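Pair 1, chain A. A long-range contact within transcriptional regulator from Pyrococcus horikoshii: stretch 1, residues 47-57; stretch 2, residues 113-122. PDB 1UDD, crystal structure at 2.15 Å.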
# COMPACT_ATOMS: atom_id res chain seq x y z
N PHE A 47 -5.99 -23.05 3.46
CA PHE A 47 -6.93 -21.94 3.40
C PHE A 47 -6.18 -20.61 3.44
O PHE A 47 -6.36 -19.75 2.59
CB PHE A 47 -7.91 -21.97 4.58
CG PHE A 47 -8.88 -20.83 4.56
CD1 PHE A 47 -9.86 -20.76 3.57
CD2 PHE A 47 -8.80 -19.82 5.51
CE1 PHE A 47 -10.75 -19.69 3.52
CE2 PHE A 47 -9.70 -18.73 5.47
CZ PHE A 47 -10.67 -18.67 4.47
N ASN A 48 -5.32 -20.47 4.45
CA ASN A 48 -4.54 -19.27 4.61
C ASN A 48 -3.69 -18.98 3.38
O ASN A 48 -3.40 -17.82 3.07
CB ASN A 48 -3.64 -19.39 5.83
CG ASN A 48 -3.09 -18.07 6.26
OD1 ASN A 48 -3.84 -17.16 6.60
ND2 ASN A 48 -1.76 -17.94 6.24
N TYR A 49 -3.28 -20.04 2.69
CA TYR A 49 -2.46 -19.93 1.50
C TYR A 49 -3.35 -19.39 0.37
O TYR A 49 -2.95 -18.49 -0.37
CB TYR A 49 -1.91 -21.32 1.14
CG TYR A 49 -0.78 -21.36 0.12
CD1 TYR A 49 0.28 -22.26 0.27
CD2 TYR A 49 -0.80 -20.55 -1.02
CE1 TYR A 49 1.30 -22.35 -0.69
CE2 TYR A 49 0.22 -20.63 -1.98
CZ TYR A 49 1.26 -21.54 -1.81
OH TYR A 49 2.24 -21.66 -2.76
N LEU A 50 -4.55 -19.93 0.29
CA LEU A 50 -5.54 -19.55 -0.71
C LEU A 50 -5.87 -18.06 -0.57
O LEU A 50 -5.89 -17.31 -1.56
CB LEU A 50 -6.79 -20.41 -0.51
CG LEU A 50 -8.04 -20.24 -1.37
CD1 LEU A 50 -9.04 -21.32 -0.98
CD2 LEU A 50 -8.65 -18.86 -1.18
N VAL A 51 -6.13 -17.64 0.67
CA VAL A 51 -6.44 -16.25 0.94
C VAL A 51 -5.20 -15.37 0.67
O VAL A 51 -5.29 -14.35 0.00
CB VAL A 51 -6.92 -16.06 2.43
CG1 VAL A 51 -7.10 -14.58 2.75
CG2 VAL A 51 -8.24 -16.80 2.65
N GLY A 52 -4.05 -15.79 1.18
CA GLY A 52 -2.83 -15.01 0.99
C GLY A 52 -2.43 -14.81 -0.46
O GLY A 52 -1.96 -13.73 -0.85
N LEU A 53 -2.58 -15.85 -1.27
CA LEU A 53 -2.25 -15.76 -2.69
C LEU A 53 -3.18 -14.71 -3.30
O LEU A 53 -2.79 -13.91 -4.14
CB LEU A 53 -2.46 -17.11 -3.36
CG LEU A 53 -1.76 -17.41 -4.68
CD1 LEU A 53 -0.25 -17.38 -4.47
CD2 LEU A 53 -2.19 -18.80 -5.20
N THR A 54 -4.44 -14.73 -2.86
CA THR A 54 -5.43 -13.78 -3.35
C THR A 54 -5.08 -12.34 -2.99
O THR A 54 -5.17 -11.45 -3.83
CB THR A 54 -6.82 -14.14 -2.80
OG1 THR A 54 -7.17 -15.45 -3.25
CG2 THR A 54 -7.87 -13.16 -3.28
N ARG A 55 -4.68 -12.10 -1.74
CA ARG A 55 -4.33 -10.75 -1.31
C ARG A 55 -3.18 -10.20 -2.11
O ARG A 55 -3.21 -9.04 -2.53
CB ARG A 55 -3.90 -10.70 0.17
CG ARG A 55 -5.03 -10.80 1.17
CD ARG A 55 -4.54 -10.66 2.63
NE ARG A 55 -5.54 -11.26 3.50
CZ ARG A 55 -6.72 -10.72 3.74
NH1 ARG A 55 -7.02 -9.55 3.20
NH2 ARG A 55 -7.62 -11.38 4.46
N ALA A 56 -2.15 -11.02 -2.32
CA ALA A 56 -0.99 -10.54 -3.06
C ALA A 56 -1.36 -10.24 -4.52
O ALA A 56 -0.92 -9.24 -5.08
CB ALA A 56 0.17 -11.57 -2.98
N LEU A 57 -2.19 -11.10 -5.12
CA LEU A 57 -2.61 -10.86 -6.49
C LEU A 57 -3.40 -9.56 -6.60
O LEU A 57 -3.25 -8.83 -7.58
CB LEU A 57 -3.45 -12.02 -7.02
CG LEU A 57 -2.61 -13.25 -7.39
CD1 LEU A 57 -3.52 -14.47 -7.59
CD2 LEU A 57 -1.80 -12.96 -8.63
N TYR A 113 5.11 -16.92 4.96
CA TYR A 113 5.13 -17.06 3.51
C TYR A 113 4.10 -16.14 2.86
O TYR A 113 4.41 -15.42 1.91
CB TYR A 113 4.87 -18.52 3.12
CG TYR A 113 5.03 -18.85 1.63
CD1 TYR A 113 5.78 -18.03 0.78
CD2 TYR A 113 4.46 -20.00 1.10
CE1 TYR A 113 5.95 -18.37 -0.57
CE2 TYR A 113 4.62 -20.35 -0.23
CZ TYR A 113 5.37 -19.53 -1.07
OH TYR A 113 5.49 -19.89 -2.39
N MET A 114 2.88 -16.16 3.37
CA MET A 114 1.87 -15.28 2.80
C MET A 114 2.28 -13.81 2.95
O MET A 114 2.04 -13.00 2.05
CB MET A 114 0.52 -15.55 3.46
CG MET A 114 -0.03 -16.93 3.14
SD MET A 114 0.05 -17.32 1.34
CE MET A 114 1.45 -18.34 1.28
N ASP A 115 2.90 -13.46 4.08
CA ASP A 115 3.33 -12.08 4.33
C ASP A 115 4.45 -11.67 3.38
O ASP A 115 4.51 -10.53 2.95
CB ASP A 115 3.77 -11.91 5.79
CG ASP A 115 2.60 -11.92 6.74
OD1 ASP A 115 1.44 -11.86 6.26
OD2 ASP A 115 2.82 -11.96 7.97
N PHE A 116 5.33 -12.61 3.06
CA PHE A 116 6.41 -12.36 2.12
C PHE A 116 5.78 -12.02 0.76
O PHE A 116 6.20 -11.07 0.08
CB PHE A 116 7.31 -13.60 2.00
CG PHE A 116 7.97 -13.74 0.64
CD1 PHE A 116 9.03 -12.93 0.28
CD2 PHE A 116 7.50 -14.69 -0.28
CE1 PHE A 116 9.63 -13.04 -0.98
CE2 PHE A 116 8.09 -14.81 -1.54
CZ PHE A 116 9.16 -13.99 -1.89
N MET A 117 4.76 -12.77 0.37
CA MET A 117 4.08 -12.50 -0.91
C MET A 117 3.47 -11.09 -0.91
O MET A 117 3.70 -10.31 -1.84
CB MET A 117 2.93 -13.50 -1.16
CG MET A 117 3.32 -14.99 -1.09
SD MET A 117 2.06 -16.07 -1.79
CE MET A 117 0.61 -15.28 -1.31
N LEU A 118 2.69 -10.77 0.12
CA LEU A 118 2.03 -9.48 0.19
C LEU A 118 3.05 -8.35 0.29
O LEU A 118 2.95 -7.35 -0.41
CB LEU A 118 1.08 -9.44 1.39
CG LEU A 118 0.21 -8.18 1.46
CD1 LEU A 118 -0.62 -8.05 0.20
CD2 LEU A 118 -0.70 -8.25 2.67
N ALA A 119 4.03 -8.51 1.17
CA ALA A 119 5.06 -7.49 1.32
C ALA A 119 5.81 -7.23 0.01
O ALA A 119 6.14 -6.07 -0.32
CB ALA A 119 6.04 -7.90 2.42
N THR A 120 6.09 -8.29 -0.73
CA THR A 120 6.82 -8.14 -2.00
C THR A 120 5.96 -7.46 -3.06
O THR A 120 6.44 -6.63 -3.84
CB THR A 120 7.32 -9.50 -2.50
OG1 THR A 120 8.07 -10.13 -1.46
CG2 THR A 120 8.23 -9.33 -3.70
N ALA A 121 4.67 -7.79 -3.07
CA ALA A 121 3.73 -7.17 -4.01
C ALA A 121 3.64 -5.66 -3.70
O ALA A 121 3.55 -4.83 -4.60
CB ALA A 121 2.36 -7.80 -3.85
N TYR A 122 3.66 -5.32 -2.42
CA TYR A 122 3.56 -3.94 -2.00
C TYR A 122 4.80 -3.10 -2.31
O TYR A 122 4.70 -2.02 -2.88
CB TYR A 122 3.25 -3.85 -0.49
CG TYR A 122 3.39 -2.44 0.03
CD1 TYR A 122 4.60 -2.00 0.58
CD2 TYR A 122 2.36 -1.50 -0.12
CE1 TYR A 122 4.78 -0.67 0.94
CE2 TYR A 122 2.53 -0.16 0.23
CZ TYR A 122 3.76 0.25 0.77
OH TYR A 122 3.97 1.57 1.11
O HOH W 1 -0.37 -12.44 1.21

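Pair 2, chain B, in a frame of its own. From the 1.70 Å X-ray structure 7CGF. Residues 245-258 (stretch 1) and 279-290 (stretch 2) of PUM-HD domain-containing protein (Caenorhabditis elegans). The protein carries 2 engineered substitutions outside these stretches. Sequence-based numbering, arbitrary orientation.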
# COMPACT_ATOMS: atom_id res chain seq x y z
N ASP B 245 -0.20 -21.25 -7.47
CA ASP B 245 -0.48 -20.61 -6.19
C ASP B 245 -1.97 -20.56 -5.91
O ASP B 245 -2.41 -20.88 -4.80
CB ASP B 245 0.09 -19.19 -6.15
CG ASP B 245 1.60 -19.15 -6.18
OD1 ASP B 245 2.24 -20.07 -5.61
OD2 ASP B 245 2.11 -18.18 -6.77
N ARG B 246 -2.76 -20.17 -6.92
CA ARG B 246 -4.21 -20.13 -6.72
C ARG B 246 -4.77 -21.53 -6.52
O ARG B 246 -5.65 -21.73 -5.67
CB ARG B 246 -4.90 -19.43 -7.88
CG ARG B 246 -4.90 -17.92 -7.78
CD ARG B 246 -5.61 -17.25 -8.94
NE ARG B 246 -4.95 -17.54 -10.21
CZ ARG B 246 -3.86 -16.91 -10.62
NH1 ARG B 246 -3.31 -15.98 -9.84
NH2 ARG B 246 -3.30 -17.22 -11.79
N MET B 247 -4.26 -22.53 -7.26
CA MET B 247 -4.73 -23.89 -7.04
C MET B 247 -4.43 -24.36 -5.62
O MET B 247 -5.29 -24.95 -4.96
CB MET B 247 -4.10 -24.84 -8.09
CG MET B 247 -4.35 -26.32 -7.82
SD MET B 247 -6.11 -26.71 -7.80
CE MET B 247 -6.64 -25.84 -9.20
N VAL B 248 -3.22 -24.08 -5.12
CA VAL B 248 -2.89 -24.52 -3.77
C VAL B 248 -3.82 -23.83 -2.77
O VAL B 248 -4.33 -24.47 -1.84
CB VAL B 248 -1.40 -24.25 -3.47
CG1 VAL B 248 -1.12 -24.43 -2.00
CG2 VAL B 248 -0.54 -25.21 -4.28
N ILE B 249 -4.06 -22.53 -2.97
CA ILE B 249 -4.89 -21.78 -2.03
C ILE B 249 -6.33 -22.27 -2.09
O ILE B 249 -6.95 -22.54 -1.05
CB ILE B 249 -4.79 -20.27 -2.30
CG1 ILE B 249 -3.41 -19.76 -1.85
CG2 ILE B 249 -5.87 -19.51 -1.54
CD1 ILE B 249 -3.13 -18.34 -2.28
N VAL B 250 -6.87 -22.44 -3.30
CA VAL B 250 -8.26 -22.85 -3.43
C VAL B 250 -8.46 -24.26 -2.91
O VAL B 250 -9.50 -24.58 -2.33
CB VAL B 250 -8.71 -22.71 -4.90
CG1 VAL B 250 -10.05 -23.42 -5.13
CG2 VAL B 250 -8.79 -21.23 -5.27
N THR B 251 -7.47 -25.14 -3.13
CA THR B 251 -7.56 -26.48 -2.58
C THR B 251 -7.60 -26.44 -1.07
O THR B 251 -8.41 -27.12 -0.44
CB THR B 251 -6.38 -27.34 -3.05
OG1 THR B 251 -6.42 -27.47 -4.48
CG2 THR B 251 -6.41 -28.72 -2.43
N ARG B 252 -6.74 -25.61 -0.46
CA ARG B 252 -6.71 -25.53 1.00
C ARG B 252 -7.99 -24.93 1.55
O ARG B 252 -8.52 -25.41 2.56
CB ARG B 252 -5.50 -24.72 1.45
CG ARG B 252 -5.30 -24.78 2.95
CD ARG B 252 -3.87 -24.45 3.35
NE ARG B 252 -3.68 -24.69 4.77
CZ ARG B 252 -3.15 -25.79 5.28
NH1 ARG B 252 -2.73 -26.76 4.47
NH2 ARG B 252 -3.02 -25.93 6.59
N VAL B 253 -8.47 -23.85 0.93
CA VAL B 253 -9.72 -23.20 1.34
C VAL B 253 -10.88 -24.17 1.20
O VAL B 253 -11.73 -24.27 2.10
CB VAL B 253 -9.93 -21.92 0.51
CG1 VAL B 253 -11.35 -21.42 0.66
CG2 VAL B 253 -8.92 -20.84 0.93
N SER B 254 -10.95 -24.89 0.08
CA SER B 254 -12.07 -25.81 -0.12
C SER B 254 -12.04 -26.95 0.88
O SER B 254 -13.09 -27.34 1.40
CB SER B 254 -12.04 -26.35 -1.55
OG SER B 254 -12.26 -25.30 -2.46
N ASN B 255 -10.85 -27.48 1.17
CA ASN B 255 -10.74 -28.58 2.13
C ASN B 255 -11.04 -28.14 3.55
O ASN B 255 -11.31 -29.00 4.40
CB ASN B 255 -9.35 -29.21 2.07
CG ASN B 255 -9.13 -30.00 0.79
OD1 ASN B 255 -10.08 -30.40 0.12
ND2 ASN B 255 -7.87 -30.26 0.46
N ASN B 256 -11.01 -26.84 3.84
CA ASN B 256 -11.24 -26.32 5.18
C ASN B 256 -12.25 -25.19 5.14
O ASN B 256 -12.10 -24.19 5.85
CB ASN B 256 -9.93 -25.87 5.81
CG ASN B 256 -8.93 -27.00 5.91
OD1 ASN B 256 -8.95 -27.77 6.87
ND2 ASN B 256 -8.06 -27.12 4.91
N LEU B 257 -13.30 -25.35 4.34
CA LEU B 257 -14.16 -24.23 3.95
C LEU B 257 -14.89 -23.63 5.14
O LEU B 257 -14.96 -22.41 5.28
CB LEU B 257 -15.16 -24.67 2.88
CG LEU B 257 -16.11 -23.58 2.37
CD1 LEU B 257 -15.35 -22.47 1.65
CD2 LEU B 257 -17.18 -24.16 1.46
N PHE B 258 -15.46 -24.48 6.00
CA PHE B 258 -16.21 -23.93 7.13
C PHE B 258 -15.32 -23.12 8.05
O PHE B 258 -15.69 -22.02 8.48
CB PHE B 258 -16.91 -25.05 7.89
CG PHE B 258 -17.81 -24.55 8.97
CD1 PHE B 258 -19.02 -23.97 8.64
CD2 PHE B 258 -17.43 -24.61 10.29
CE1 PHE B 258 -19.86 -23.48 9.63
CE2 PHE B 258 -18.26 -24.12 11.28
CZ PHE B 258 -19.47 -23.55 10.94
N VAL B 279 -13.40 -20.81 -13.37
CA VAL B 279 -14.58 -21.63 -13.12
C VAL B 279 -14.21 -22.91 -12.38
O VAL B 279 -14.94 -23.36 -11.50
CB VAL B 279 -15.32 -21.92 -14.43
CG1 VAL B 279 -16.52 -22.84 -14.18
CG2 VAL B 279 -15.76 -20.62 -15.08
N TYR B 280 -13.05 -23.51 -12.70
CA TYR B 280 -12.75 -24.78 -12.05
C TYR B 280 -12.42 -24.61 -10.57
O TYR B 280 -12.61 -25.55 -9.78
CB TYR B 280 -11.64 -25.54 -12.79
CG TYR B 280 -10.20 -25.08 -12.58
CD1 TYR B 280 -9.82 -23.76 -12.77
CD2 TYR B 280 -9.23 -25.99 -12.21
CE1 TYR B 280 -8.50 -23.36 -12.58
CE2 TYR B 280 -7.92 -25.61 -12.04
CZ TYR B 280 -7.56 -24.30 -12.21
OH TYR B 280 -6.24 -23.91 -12.02
N HIS B 281 -11.99 -23.40 -10.17
CA HIS B 281 -11.78 -23.11 -8.75
C HIS B 281 -13.10 -22.86 -8.03
O HIS B 281 -13.30 -23.33 -6.90
CB HIS B 281 -10.89 -21.89 -8.60
CG HIS B 281 -9.46 -22.14 -8.94
ND1 HIS B 281 -8.64 -21.16 -9.45
CD2 HIS B 281 -8.71 -23.26 -8.86
CE1 HIS B 281 -7.44 -21.66 -9.65
NE2 HIS B 281 -7.45 -22.92 -9.30
N LYS B 282 -13.99 -22.10 -8.68
CA LYS B 282 -15.33 -21.92 -8.14
C LYS B 282 -16.03 -23.25 -7.96
O LYS B 282 -16.74 -23.46 -6.97
CB LYS B 282 -16.13 -21.00 -9.06
CG LYS B 282 -15.64 -19.56 -9.14
CD LYS B 282 -16.25 -18.84 -10.33
CE LYS B 282 -15.77 -17.42 -10.41
NZ LYS B 282 -16.43 -16.66 -11.51
N SER B 283 -15.83 -24.18 -8.90
CA SER B 283 -16.42 -25.51 -8.79
C SER B 283 -15.95 -26.24 -7.53
O SER B 283 -16.73 -26.95 -6.89
CB SER B 283 -16.09 -26.32 -10.06
OG SER B 283 -16.43 -27.69 -9.94
N MET B 284 -14.67 -26.09 -7.17
CA MET B 284 -14.16 -26.74 -5.97
C MET B 284 -14.80 -26.17 -4.71
O MET B 284 -15.13 -26.92 -3.78
CB MET B 284 -12.64 -26.60 -5.90
CG MET B 284 -11.96 -27.34 -7.03
SD MET B 284 -10.22 -26.95 -7.07
CE MET B 284 -9.79 -27.49 -5.41
N ILE B 285 -14.94 -24.84 -4.64
CA ILE B 285 -15.54 -24.19 -3.47
C ILE B 285 -17.02 -24.54 -3.38
O ILE B 285 -17.51 -24.91 -2.31
CB ILE B 285 -15.31 -22.67 -3.52
CG1 ILE B 285 -13.81 -22.36 -3.48
CG2 ILE B 285 -16.04 -21.97 -2.37
CD1 ILE B 285 -13.48 -20.90 -3.79
N VAL B 286 -17.74 -24.44 -4.50
CA VAL B 286 -19.16 -24.82 -4.52
C VAL B 286 -19.35 -26.28 -4.10
O VAL B 286 -20.25 -26.60 -3.31
CB VAL B 286 -19.78 -24.54 -5.90
CG1 VAL B 286 -21.18 -25.12 -5.98
CG2 VAL B 286 -19.82 -23.04 -6.17
N GLY B 287 -18.52 -27.18 -4.62
CA GLY B 287 -18.66 -28.58 -4.27
C GLY B 287 -18.42 -28.84 -2.80
O GLY B 287 -19.10 -29.65 -2.17
N ALA B 288 -17.44 -28.14 -2.21
CA ALA B 288 -17.20 -28.25 -0.78
C ALA B 288 -18.40 -27.76 0.00
O ALA B 288 -18.79 -28.36 1.02
CB ALA B 288 -15.95 -27.45 -0.39
N ALA B 289 -19.01 -26.66 -0.46
CA ALA B 289 -20.12 -26.05 0.26
C ALA B 289 -21.37 -26.92 0.21
O ALA B 289 -22.15 -26.93 1.17
CB ALA B 289 -20.42 -24.66 -0.31
N CYS B 290 -21.59 -27.64 -0.88
CA CYS B 290 -22.82 -28.40 -1.06
C CYS B 290 -22.70 -29.86 -0.65
O CYS B 290 -23.69 -30.58 -0.74
CB CYS B 290 -23.28 -28.32 -2.51
SG CYS B 290 -23.73 -26.69 -3.03

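What backbone arrangement do the two pairs share? In each, two helices run side by side in the same direction, with 5° between the axes in pair 1 and 9° in pair 2. The closest approach of the axes is 8.4 Å and 8.9 Å, respectively, and the backbones of 14 central residues superpose with an RMSD of 0.5 Å. The register also agrees: A56(A) lies nearest L118(A), with 4.6 Å between their CA atoms, and the matching residues S254(B) and I285(B) have their CA atoms 5.1 Å apart. One turn earlier the CA atoms of G52(A) and M114(A) are 5.0 Å apart, whereas those of V250(B) and H281(B) are separated by 6.4 Å.

What occupies the earlier turn in each pair? G52(A) has no side chain, and M114(A) fills the space: its SD lies 3.7 Å from G52(A) CA, and the whole side chain sits as a knob among N48(A), Y49(A), G52(A) and L53(A). An ideal CB on G52(A) would lie only 2.4 Å from M114(A) SD, a clash. Pair 2 has V250(B) at the glycine position and H281(B) at the methionine position. Here the imidazole offers a flat surface to the valine, whose CG2 stands over the ring face, 4.1 Å from the centroid of the H281(B) ring.

How do the flanking side chains adapt? Y49(A) matches M247(B), so aromatic ring and thioether trade places between the helices. In pair 1 the methyl CE of M114(A) lies over the face of the Y49(A) ring, 4.0 Å from its centroid, while the edge of Y113(A) is directed toward the face of Y49(A) in an offset aromatic pair. In pair 2 the methionine comes from the first helix: M247(B) CE reaches the edge of the H281(B) ring, 3.0 Å from H281(B) NE2, and also lies 3.1 Å from Y280(B) CE2. The tyrosines Y113(A) and Y280(B) occupy matching positions but adopt different chi1 rotamers, t and p.

What is retained further along? M117(A) and M284(B) match closely, both with chi1 m and chi2 t. Both ends reach matching positions, though chi3 is m in M117(A) and p in M284(B): M117(A) CE lies 3.0 Å from G52(A) O and 3.2 Å from L53(A) CA, and M284(B), a knob among M247(B), V250(B), T251(B) and S254(B), has its CE 3.5 Å from T251(B) OG1. One turn after G52(A) and V250(B), the first helix carries a small residue, A56(A) or S254(B). A56(A) CB packs 3.8 Å from M117(A) CB; S254(B) also faces the partner helix, and its OG donates a hydrogen bond to V250(B) O, 2.9 Å away, within its own helix. No direct hydrogen bond joins the stretches in either pair, although in pair 1 a water donates to both G52(A) O and M114(A) O, at 2.9 Å and 2.6 Å from its oxygen, bridging the two backbones.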